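Local coordinates for protein trans-4-hydroxy-L-proline dehydratase (PDB 6VXC) that uses a glycyl radical to dehydrate trans-4-hydroxy-L-proline to (S)-1-pyrroline-5-carboxylate in the anaerobic breakdown of hydroxyproline, at residues G372-N377 against K404-F409; Y625-D630 against D699-T704. All coordinates share one frame; numbering follows the deposited sequence.

Following the chain from the N terminus, interaction 1 comes first: the loop 372-377, after strand 362-366, meets 404-409, so the contact closes a span of 26 residues that contains helix 378-390 and strand 396-401. Both of its segments belong to the pyruvate formate lyase-like part of the sequence. Interaction 2 opens only after this closure and spans 68 residues, bringing 625-630, which leads into helix 630-647, against 699-704, which runs into helix 703-711; it thus joins the lyase-like and glycine radical family regions. The two loops follow in series, neither nested nor crossed. Their centres lie about 31 Å apart, and both contacts lie away from the glycyl radical and cysteine sites.

Interaction 1 (G372-N377 against K404-F409); sequences GQDGVN and KTPQKF
V376 lays its CG2 methyl over one face of the F409 ring, a CH-pi contact with 3.8 Å between CG2 and the ring centroid and the methyl 18° off the ring normal. V376 has CG1 anti to the backbone N (chi1 168°), which leaves CG2 beside that N and turned to the phenyl face. Valine suits the spot because its two methyls share the work: CG2 also packs 4.0 Å from P406 CD and nears the methyl of T405, while CG1 reaches F409 CD1.

D374 is bonded within its own loop. Its OD1 accepts from V376 N at 2.9 Å, the N-H arriving from above the carboxylate plane; this Asx turn holds the backbone N of V376, whose side chain points toward 404-409. A water donates to the same OD1 and accepts from T405 OG1 at 2.6 Å, bridging the segments; T405 OG1 is also bonded to S402 N. The other oxygen, OD2, lies 3.4 Å from P406 CD, with CG close by. The long methylene chain of K404 runs alongside the loop, with CE 3.2 Å from G372 O and 3.6 Å from Q373 OE1. G372, at phi 90°, adopts a backbone shape in which a CB would collide with the preceding carbonyl.

P406 is the N-cap residue of helix 407-418, and N377 caps helix 378-390, so the contact brings together the starts of two helices. F409, buried, also rests on S380 and L384 of helix 378-390 and on V399 and I401 of strand 396-401.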
loop_
_atom_site.group_PDB
_atom_site.type_symbol
_atom_site.label_atom_id
_atom_site.label_comp_id
_atom_site.label_asym_id
_atom_site.label_seq_id
_atom_site.Cartn_x
_atom_site.Cartn_y
_atom_site.Cartn_z
ATOM N N GLY A 372 8.482 8.868 -22.910
ATOM C CA GLY A 372 7.372 9.774 -22.695
ATOM C C GLY A 372 6.210 9.688 -23.670
ATOM O O GLY A 372 5.321 10.546 -23.622
ATOM N N GLN A 373 6.205 8.725 -24.578
ATOM C CA GLN A 373 5.111 8.550 -25.524
ATOM C C GLN A 373 4.219 7.383 -25.087
ATOM O O GLN A 373 4.560 6.621 -24.185
ATOM C CB GLN A 373 5.677 8.355 -26.942
ATOM C CG GLN A 373 6.432 9.601 -27.473
ATOM C CD GLN A 373 5.539 10.868 -27.581
ATOM O OE1 GLN A 373 4.341 10.775 -27.864
ATOM N NE2 GLN A 373 6.124 12.040 -27.329
ATOM N N ASP A 374 3.070 7.244 -25.751
ATOM C CA ASP A 374 2.084 6.212 -25.433
ATOM C C ASP A 374 2.734 4.857 -25.187
ATOM O O ASP A 374 3.467 4.347 -26.031
ATOM C CB ASP A 374 1.056 6.102 -26.570
ATOM C CG ASP A 374 0.161 4.878 -26.433
ATOM O OD1 ASP A 374 -0.051 4.411 -25.287
ATOM O OD2 ASP A 374 -0.331 4.388 -27.473
ATOM N N GLY A 375 2.473 4.285 -24.010
ATOM C CA GLY A 375 3.089 3.040 -23.585
ATOM C C GLY A 375 2.265 1.783 -23.771
ATOM O O GLY A 375 2.751 0.683 -23.487
ATOM N N VAL A 376 1.017 1.908 -24.219
ATOM C CA VAL A 376 0.208 0.721 -24.470
ATOM C C VAL A 376 0.885 -0.129 -25.534
ATOM O O VAL A 376 1.252 0.364 -26.605
ATOM C CB VAL A 376 -1.217 1.125 -24.872
ATOM C CG1 VAL A 376 -1.980 -0.071 -25.420
ATOM C CG2 VAL A 376 -1.934 1.725 -23.656
ATOM N N ASN A 377 1.088 -1.402 -25.226
ATOM C CA ASN A 377 1.717 -2.344 -26.138
ATOM C C ASN A 377 0.976 -3.670 -26.005
ATOM O O ASN A 377 0.000 -3.785 -25.255
ATOM C CB ASN A 377 3.234 -2.465 -25.860
ATOM C CG ASN A 377 3.548 -2.969 -24.450
ATOM O OD1 ASN A 377 2.919 -3.910 -23.955
ATOM N ND2 ASN A 377 4.527 -2.333 -23.794
ATOM N N LYS A 404 -2.356 10.489 -24.048
ATOM C CA LYS A 404 -1.809 9.760 -25.184
ATOM C C LYS A 404 -2.321 8.327 -25.302
ATOM O O LYS A 404 -2.001 7.659 -26.289
ATOM C CB LYS A 404 -0.277 9.719 -25.101
ATOM C CG LYS A 404 0.436 11.075 -24.921
ATOM C CD LYS A 404 1.918 10.808 -24.795
ATOM C CE LYS A 404 2.796 12.049 -24.915
ATOM N NZ LYS A 404 2.793 12.823 -23.678
ATOM N N THR A 405 -3.112 7.860 -24.344
ATOM C CA THR A 405 -3.589 6.483 -24.288
ATOM C C THR A 405 -4.709 6.271 -25.303
ATOM O O THR A 405 -5.642 7.071 -25.362
ATOM C CB THR A 405 -4.109 6.162 -22.882
ATOM O OG1 THR A 405 -3.053 6.300 -21.921
ATOM C CG2 THR A 405 -4.718 4.749 -22.820
ATOM N N PRO A 406 -4.662 5.207 -26.097
ATOM C CA PRO A 406 -5.762 4.941 -27.034
ATOM C C PRO A 406 -7.073 4.698 -26.302
ATOM O O PRO A 406 -7.106 4.103 -25.225
ATOM C CB PRO A 406 -5.287 3.697 -27.795
ATOM C CG PRO A 406 -3.782 3.695 -27.599
ATOM C CD PRO A 406 -3.540 4.274 -26.267
ATOM N N GLN A 407 -8.158 5.221 -26.870
ATOM C CA GLN A 407 -9.461 5.042 -26.242
ATOM C C GLN A 407 -9.821 3.566 -26.109
ATOM O O GLN A 407 -10.490 3.177 -25.152
ATOM C CB GLN A 407 -10.535 5.795 -27.029
ATOM C CG GLN A 407 -11.870 5.901 -26.294
ATOM C CD GLN A 407 -11.848 6.915 -25.167
ATOM O OE1 GLN A 407 -10.793 7.446 -24.811
ATOM N NE2 GLN A 407 -13.026 7.214 -24.617
ATOM N N LYS A 408 -9.370 2.727 -27.036
ATOM C CA LYS A 408 -9.654 1.298 -26.934
ATOM C C LYS A 408 -9.109 0.710 -25.634
ATOM O O LYS A 408 -9.757 -0.136 -25.004
ATOM C CB LYS A 408 -9.060 0.556 -28.133
ATOM C CG LYS A 408 -9.171 -0.962 -28.044
ATOM C CD LYS A 408 -8.557 -1.663 -29.269
ATOM C CE LYS A 408 -8.553 -3.175 -29.101
ATOM N NZ LYS A 408 -7.740 -3.844 -30.146
ATOM N N PHE A 409 -7.913 1.135 -25.225
ATOM C CA PHE A 409 -7.337 0.617 -23.989
ATOM C C PHE A 409 -8.162 1.062 -22.788
ATOM O O PHE A 409 -8.513 0.253 -21.927
ATOM C CB PHE A 409 -5.886 1.075 -23.854
ATOM C CG PHE A 409 -5.202 0.583 -22.594
ATOM C CD1 PHE A 409 -4.657 -0.690 -22.540
ATOM C CD2 PHE A 409 -5.104 1.395 -21.469
ATOM C CE1 PHE A 409 -4.023 -1.146 -21.392
ATOM C CE2 PHE A 409 -4.475 0.936 -20.308
ATOM C CZ PHE A 409 -3.930 -0.344 -20.275
HETATM O O HOH W 1 -1.087 4.912 -22.830
#

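Interaction 2 (Y625-D630 against D699-T704); sequences YGNDDD and DTNGPT
Two loops that each lead into a helix, 630-647 and 703-711, meet here through an asparagine carbonyl that accepts two hydrogen bonds. N627 OD1 accepts from the backbone N of T700 at 2.8 Å, with that donor in the carbonyl plane, and from N701 ND2 at 2.9 Å, nearly straight at 174°. The second donor stands above the carbonyl plane, 39° out of it, and the two amide groups are turned 83° against each other. With CG anti to its carbonyl carbon, N627 carries the amide across to the backbone of T700 and the side chain of N701. Asparagine suits this place because its amide has both an acceptor and a donor: ND2 is hydrogen-bonded to G698 O and K624 O, which fixes the rotation of the group.

G626 comes close to D699, its O lying 3.6 Å from D699 CB. G626 has a positive phi, where a CB would also clash with the preceding carbonyl, and lacking one it lets the two loops approach closely at D699. D699 turns its carboxylate to the C-terminal region, where OD1 is hydrogen-bonded to T805 OG1. D629 is the N-cap of helix 630-647, with OD1 bonded to Y631 N, and G702 holds the same position ahead of helix 703-711. Between the loops sits a water that accepts from N701 N at 2.8 Å and lies 2.9 Å from G626 O.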
loop_
_atom_site.group_PDB
_atom_site.type_symbol
_atom_site.label_atom_id
_atom_site.label_comp_id
_atom_site.label_asym_id
_atom_site.label_seq_id
_atom_site.Cartn_x
_atom_site.Cartn_y
_atom_site.Cartn_z
ATOM N N TYR A 625 -19.519 19.408 0.689
ATOM C CA TYR A 625 -18.463 19.081 -0.254
ATOM C C TYR A 625 -18.918 17.998 -1.232
ATOM O O TYR A 625 -19.622 17.059 -0.862
ATOM C CB TYR A 625 -17.247 18.620 0.541
ATOM C CG TYR A 625 -16.157 17.945 -0.232
ATOM C CD1 TYR A 625 -15.372 18.661 -1.129
ATOM C CD2 TYR A 625 -15.889 16.602 -0.036
ATOM C CE1 TYR A 625 -14.357 18.061 -1.814
ATOM C CE2 TYR A 625 -14.839 15.976 -0.708
ATOM C CZ TYR A 625 -14.090 16.714 -1.608
ATOM O OH TYR A 625 -13.071 16.122 -2.315
ATOM N N GLY A 626 -18.494 18.122 -2.486
ATOM C CA GLY A 626 -18.858 17.157 -3.510
ATOM C C GLY A 626 -20.059 17.536 -4.356
ATOM O O GLY A 626 -20.583 16.694 -5.092
ATOM N N ASN A 627 -20.486 18.791 -4.314
ATOM C CA ASN A 627 -21.609 19.246 -5.116
ATOM C C ASN A 627 -21.212 20.374 -6.049
ATOM O O ASN A 627 -22.080 21.056 -6.600
ATOM C CB ASN A 627 -22.761 19.673 -4.206
ATOM C CG ASN A 627 -23.295 18.524 -3.406
ATOM O OD1 ASN A 627 -24.061 17.713 -3.920
ATOM N ND2 ASN A 627 -22.879 18.422 -2.159
ATOM N N ASP A 628 -19.913 20.556 -6.269
ATOM C CA ASP A 628 -19.416 21.703 -7.013
ATOM C C ASP A 628 -19.941 23.002 -6.404
ATOM O O ASP A 628 -20.231 23.970 -7.104
ATOM C CB ASP A 628 -19.774 21.614 -8.501
ATOM C CG ASP A 628 -18.985 22.594 -9.337
ATOM O OD1 ASP A 628 -17.893 23.031 -8.889
ATOM O OD2 ASP A 628 -19.479 22.962 -10.412
ATOM N N ASP A 629 -20.075 23.010 -5.075
ATOM C CA ASP A 629 -20.569 24.159 -4.318
ATOM C C ASP A 629 -19.381 24.844 -3.641
ATOM O O ASP A 629 -18.818 24.309 -2.683
ATOM C CB ASP A 629 -21.607 23.703 -3.293
ATOM C CG ASP A 629 -22.234 24.852 -2.523
ATOM O OD1 ASP A 629 -21.696 25.977 -2.534
ATOM O OD2 ASP A 629 -23.282 24.606 -1.893
ATOM N N ASP A 630 -19.022 26.041 -4.129
ATOM C CA ASP A 630 -17.819 26.729 -3.658
ATOM C C ASP A 630 -17.897 27.140 -2.189
ATOM O O ASP A 630 -16.854 27.303 -1.557
ATOM C CB ASP A 630 -17.535 27.948 -4.544
ATOM C CG ASP A 630 -16.856 27.570 -5.855
ATOM O OD1 ASP A 630 -16.131 26.545 -5.895
ATOM O OD2 ASP A 630 -17.092 28.272 -6.853
ATOM N N ASP A 699 -23.094 14.215 -1.333
ATOM C CA ASP A 699 -23.148 14.573 -2.744
ATOM C C ASP A 699 -24.529 14.218 -3.294
ATOM O O ASP A 699 -24.895 13.050 -3.366
ATOM C CB ASP A 699 -22.030 13.863 -3.501
ATOM C CG ASP A 699 -22.059 12.347 -3.316
ATOM O OD1 ASP A 699 -22.177 11.868 -2.175
ATOM O OD2 ASP A 699 -21.932 11.627 -4.320
ATOM N N THR A 700 -25.297 15.226 -3.677
ATOM C CA THR A 700 -26.643 14.995 -4.186
ATOM C C THR A 700 -26.817 15.526 -5.598
ATOM O O THR A 700 -27.948 15.703 -6.053
ATOM C CB THR A 700 -27.689 15.635 -3.271
ATOM O OG1 THR A 700 -27.388 17.029 -3.100
ATOM C CG2 THR A 700 -27.740 14.918 -1.922
ATOM N N ASN A 701 -25.724 15.797 -6.295
ATOM C CA ASN A 701 -25.801 16.429 -7.599
ATOM C C ASN A 701 -25.130 15.617 -8.704
ATOM O O ASN A 701 -24.896 16.146 -9.790
ATOM C CB ASN A 701 -25.219 17.844 -7.511
ATOM C CG ASN A 701 -26.196 18.822 -6.858
ATOM O OD1 ASN A 701 -27.070 19.350 -7.526
ATOM N ND2 ASN A 701 -26.064 19.038 -5.559
ATOM N N GLY A 702 -24.846 14.344 -8.467
ATOM C CA GLY A 702 -24.326 13.474 -9.499
ATOM C C GLY A 702 -22.810 13.417 -9.531
ATOM O O GLY A 702 -22.125 14.210 -8.881
ATOM N N PRO A 703 -22.258 12.497 -10.331
ATOM C CA PRO A 703 -20.802 12.267 -10.298
ATOM C C PRO A 703 -19.987 13.354 -10.972
ATOM O O PRO A 703 -18.805 13.522 -10.638
ATOM C CB PRO A 703 -20.641 10.921 -11.016
ATOM C CG PRO A 703 -21.852 10.877 -11.953
ATOM C CD PRO A 703 -22.962 11.557 -11.218
ATOM N N THR A 704 -20.544 14.061 -11.953
ATOM C CA THR A 704 -19.789 15.166 -12.532
ATOM C C THR A 704 -19.558 16.263 -11.499
ATOM O O THR A 704 -18.459 16.826 -11.414
ATOM C CB THR A 704 -20.506 15.704 -13.765
ATOM O OG1 THR A 704 -20.476 14.703 -14.781
ATOM C CG2 THR A 704 -19.803 16.957 -14.288
HETATM O O HOH W 2 -22.933 15.591 -6.322
#